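Local atomic coordinates of diol-dehydratase (PDB entry 5I2A), a protein that probably dehydrates 1,2-propanediol as a B12-independent lyase of the glycyl radical enzyme family. Residues 791-795 with 796-800. Residues are numbered along the deposited sequence; the frame is centred on the assembly and turned at random.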
ATOM      1  N   ASN A 791     -42.638 -17.217  -5.952  1.00 14.55           N
ATOM      2  CA  ASN A 791     -42.986 -17.874  -7.203  1.00 13.80           C
ATOM      3  C   ASN A 791     -44.492 -18.028  -7.242  1.00 16.37           C
ATOM      4  O   ASN A 791     -45.119 -18.283  -6.213  1.00 16.93           O
ATOM      5  CB  ASN A 791     -42.327 -19.246  -7.322  1.00 12.75           C
ATOM      6  CG  ASN A 791     -40.982 -19.189  -7.988  1.00 15.23           C
ATOM      7  OD1 ASN A 791     -40.856 -18.716  -9.121  1.00 16.89           O
ATOM      8  ND2 ASN A 791     -39.951 -19.653  -7.277  1.00 14.82           N
ATOM      9  N   VAL A 792     -45.078 -17.866  -8.418  1.00 16.77           N
ATOM     10  CA  VAL A 792     -46.501 -18.158  -8.604  1.00 14.83           C
ATOM     11  C   VAL A 792     -46.622 -19.008  -9.864  1.00 13.36           C
ATOM     12  O   VAL A 792     -46.530 -18.500 -10.969  1.00 14.95           O
ATOM     13  CB  VAL A 792     -47.357 -16.886  -8.722  1.00 14.99           C
ATOM     14  CG1 VAL A 792     -48.849 -17.257  -8.917  1.00 15.24           C
ATOM     15  CG2 VAL A 792     -47.190 -16.004  -7.467  1.00 14.14           C
ATOM     16  N   VAL A 793     -46.773 -20.309  -9.680  1.00 13.20           N
ATOM     17  CA  VAL A 793     -46.656 -21.246 -10.791  1.00 16.72           C
ATOM     18  C   VAL A 793     -47.158 -22.606 -10.342  1.00 16.74           C
ATOM     19  O   VAL A 793     -47.073 -22.954  -9.170  1.00 17.90           O
ATOM     20  CB  VAL A 793     -45.182 -21.333 -11.303  1.00 18.84           C
ATOM     21  CG1 VAL A 793     -44.286 -21.987 -10.266  1.00 18.06           C
ATOM     22  CG2 VAL A 793     -45.093 -22.049 -12.663  1.00 14.62           C
ATOM     23  N   ASP A 794     -47.720 -23.379 -11.254  1.00 20.70           N
ATOM     24  CA  ASP A 794     -48.124 -24.714 -10.858  1.00 21.46           C
ATOM     25  C   ASP A 794     -47.042 -25.703 -11.292  1.00 21.66           C
ATOM     26  O   ASP A 794     -46.259 -25.424 -12.201  1.00 20.54           O
ATOM     27  CB  ASP A 794     -49.488 -25.081 -11.442  1.00 26.97           C
ATOM     28  CG  ASP A 794     -49.391 -25.616 -12.831  1.00 31.77           C
ATOM     29  OD1 ASP A 794     -49.081 -24.841 -13.756  1.00 43.28           O
ATOM     30  OD2 ASP A 794     -49.612 -26.834 -12.991  1.00 39.45           O
ATOM     31  N   ARG A 795     -47.011 -26.845 -10.619  1.00 19.35           N
ATOM     32  CA  ARG A 795     -45.987 -27.866 -10.808  1.00 19.06           C
ATOM     33  C   ARG A 795     -45.936 -28.395 -12.245  1.00 18.16           C
ATOM     34  O   ARG A 795     -44.859 -28.607 -12.796  1.00 16.61           O
ATOM     35  CB  ARG A 795     -46.231 -29.023  -9.829  1.00 21.41           C
ATOM     36  CG  ARG A 795     -45.200 -30.137  -9.901  1.00 21.11           C
ATOM     37  CD  ARG A 795     -45.571 -31.318  -9.017  1.00 21.90           C
ATOM     38  NE  ARG A 795     -44.555 -32.365  -9.104  1.00 24.18           N
ATOM     39  CZ  ARG A 795     -43.404 -32.349  -8.429  1.00 24.73           C
ATOM     40  NH1 ARG A 795     -42.545 -33.342  -8.580  1.00 24.17           N
ATOM     41  NH2 ARG A 795     -43.119 -31.353  -7.590  1.00 22.77           N
ATOM     42  N   ALA A 796     -47.102 -28.570 -12.857  1.00 18.57           N
ATOM     43  CA  ALA A 796     -47.180 -29.121 -14.212  1.00 22.06           C
ATOM     44  C   ALA A 796     -46.447 -28.238 -15.210  1.00 17.19           C
ATOM     45  O   ALA A 796     -45.827 -28.733 -16.152  1.00 16.32           O
ATOM     46  CB  ALA A 796     -48.632 -29.306 -14.632  1.00 19.37           C
ATOM     47  N   THR A 797     -46.502 -26.931 -14.985  1.00 16.36           N
ATOM     48  CA  THR A 797     -45.832 -25.985 -15.869  1.00 18.19           C
ATOM     49  C   THR A 797     -44.314 -26.155 -15.831  1.00 17.14           C
ATOM     50  O   THR A 797     -43.653 -26.171 -16.867  1.00 17.55           O
ATOM     51  CB  THR A 797     -46.179 -24.530 -15.506  1.00 20.41           C
ATOM     52  OG1 THR A 797     -47.564 -24.293 -15.763  1.00 23.34           O
ATOM     53  CG2 THR A 797     -45.347 -23.556 -16.324  1.00 15.78           C
ATOM     54  N   LEU A 798     -43.765 -26.296 -14.635  1.00 18.06           N
ATOM     55  CA  LEU A 798     -42.320 -26.432 -14.497  1.00 14.58           C
ATOM     56  C   LEU A 798     -41.841 -27.768 -15.058  1.00 13.65           C
ATOM     57  O   LEU A 798     -40.825 -27.810 -15.732  1.00 15.87           O
ATOM     58  CB  LEU A 798     -41.894 -26.286 -13.036  1.00 11.27           C
ATOM     59  CG  LEU A 798     -42.183 -24.936 -12.357  1.00 13.56           C
ATOM     60  CD1 LEU A 798     -41.621 -24.940 -10.959  1.00 15.86           C
ATOM     61  CD2 LEU A 798     -41.615 -23.781 -13.146  1.00 12.88           C
ATOM     62  N   LEU A 799     -42.574 -28.848 -14.782  1.00 16.12           N
ATOM     63  CA  LEU A 799     -42.235 -30.164 -15.337  1.00 17.58           C
ATOM     64  C   LEU A 799     -42.295 -30.158 -16.861  1.00 16.73           C
ATOM     65  O   LEU A 799     -41.399 -30.677 -17.507  1.00 18.25           O
ATOM     66  CB  LEU A 799     -43.155 -31.256 -14.781  1.00 16.47           C
ATOM     67  CG  LEU A 799     -43.017 -31.517 -13.277  1.00 22.53           C
ATOM     68  CD1 LEU A 799     -44.055 -32.520 -12.790  1.00 24.11           C
ATOM     69  CD2 LEU A 799     -41.606 -31.996 -12.937  1.00 22.22           C
ATOM     70  N   ASP A 800     -43.340 -29.562 -17.434  1.00 17.98           N
ATOM     71  CA  ASP A 800     -43.445 -29.482 -18.893  1.00 16.44           C
ATOM     72  C   ASP A 800     -42.302 -28.657 -19.500  1.00 19.72           C
ATOM     73  O   ASP A 800     -41.830 -28.960 -20.596  1.00 18.11           O
ATOM     74  CB  ASP A 800     -44.788 -28.887 -19.329  1.00 16.57           C
ATOM     75  CG  ASP A 800     -45.125 -29.223 -20.788  1.00 19.29           C
ATOM     76  OD1 ASP A 800     -44.876 -30.367 -21.193  1.00 20.33           O
ATOM     77  OD2 ASP A 800     -45.623 -28.355 -21.527  1.00 16.35           O
TER
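Asp794 and Thr797 meet side chain to side chain at an N-cap, where the chain leaves strand 787-792 and winds into helix 795-803 in the glycine radical family region. The carboxylate of Asp794 divides its oxygens over the first turn. OD1 accepts from Thr797 OG1 at 2.6 Å, a short bond that reaches OD1 on its syn side, 24° out of the carboxylate plane, while the two side chains cross at about a right angle. OD2 takes a capping bond, weak and bent, from Ala796 N at 3.1 Å. With CG set between its own N and carbonyl carbon (chi1 85°), the carboxylate swings back over the helix start, where the amides of the first turn would probably stabilise its negative charge. Asp794 O adds a third, weak link, accepting from Thr797 N at 3.2 Å. An alanine in place of Asp794 would remove both carboxylate oxygens and is likely to leave Ala796 N without its cap and the Thr797 hydroxyl free to turn. Beside this polar cap, the two methyls of Val793 meet the two of Leu798, the side chains crossing at about a right angle: CG1 lies 4.0 Å from Leu798 CD1 and CG2 3.9 Å from Leu798 CD2. Val793 CG2 also touches Thr797 CB. Leu798 is buried and also touches Val813 of strand 812-814, Phe822 and, on helix 827-835, Ile834. On the solvent side the extended Arg795 passes Leu799, whose CD1 sits 3.7 Å from Arg795 NE, and the regular helical bonding begins with Leu799 N to Arg795 O at 3.0 Å, nearly straight at 174°.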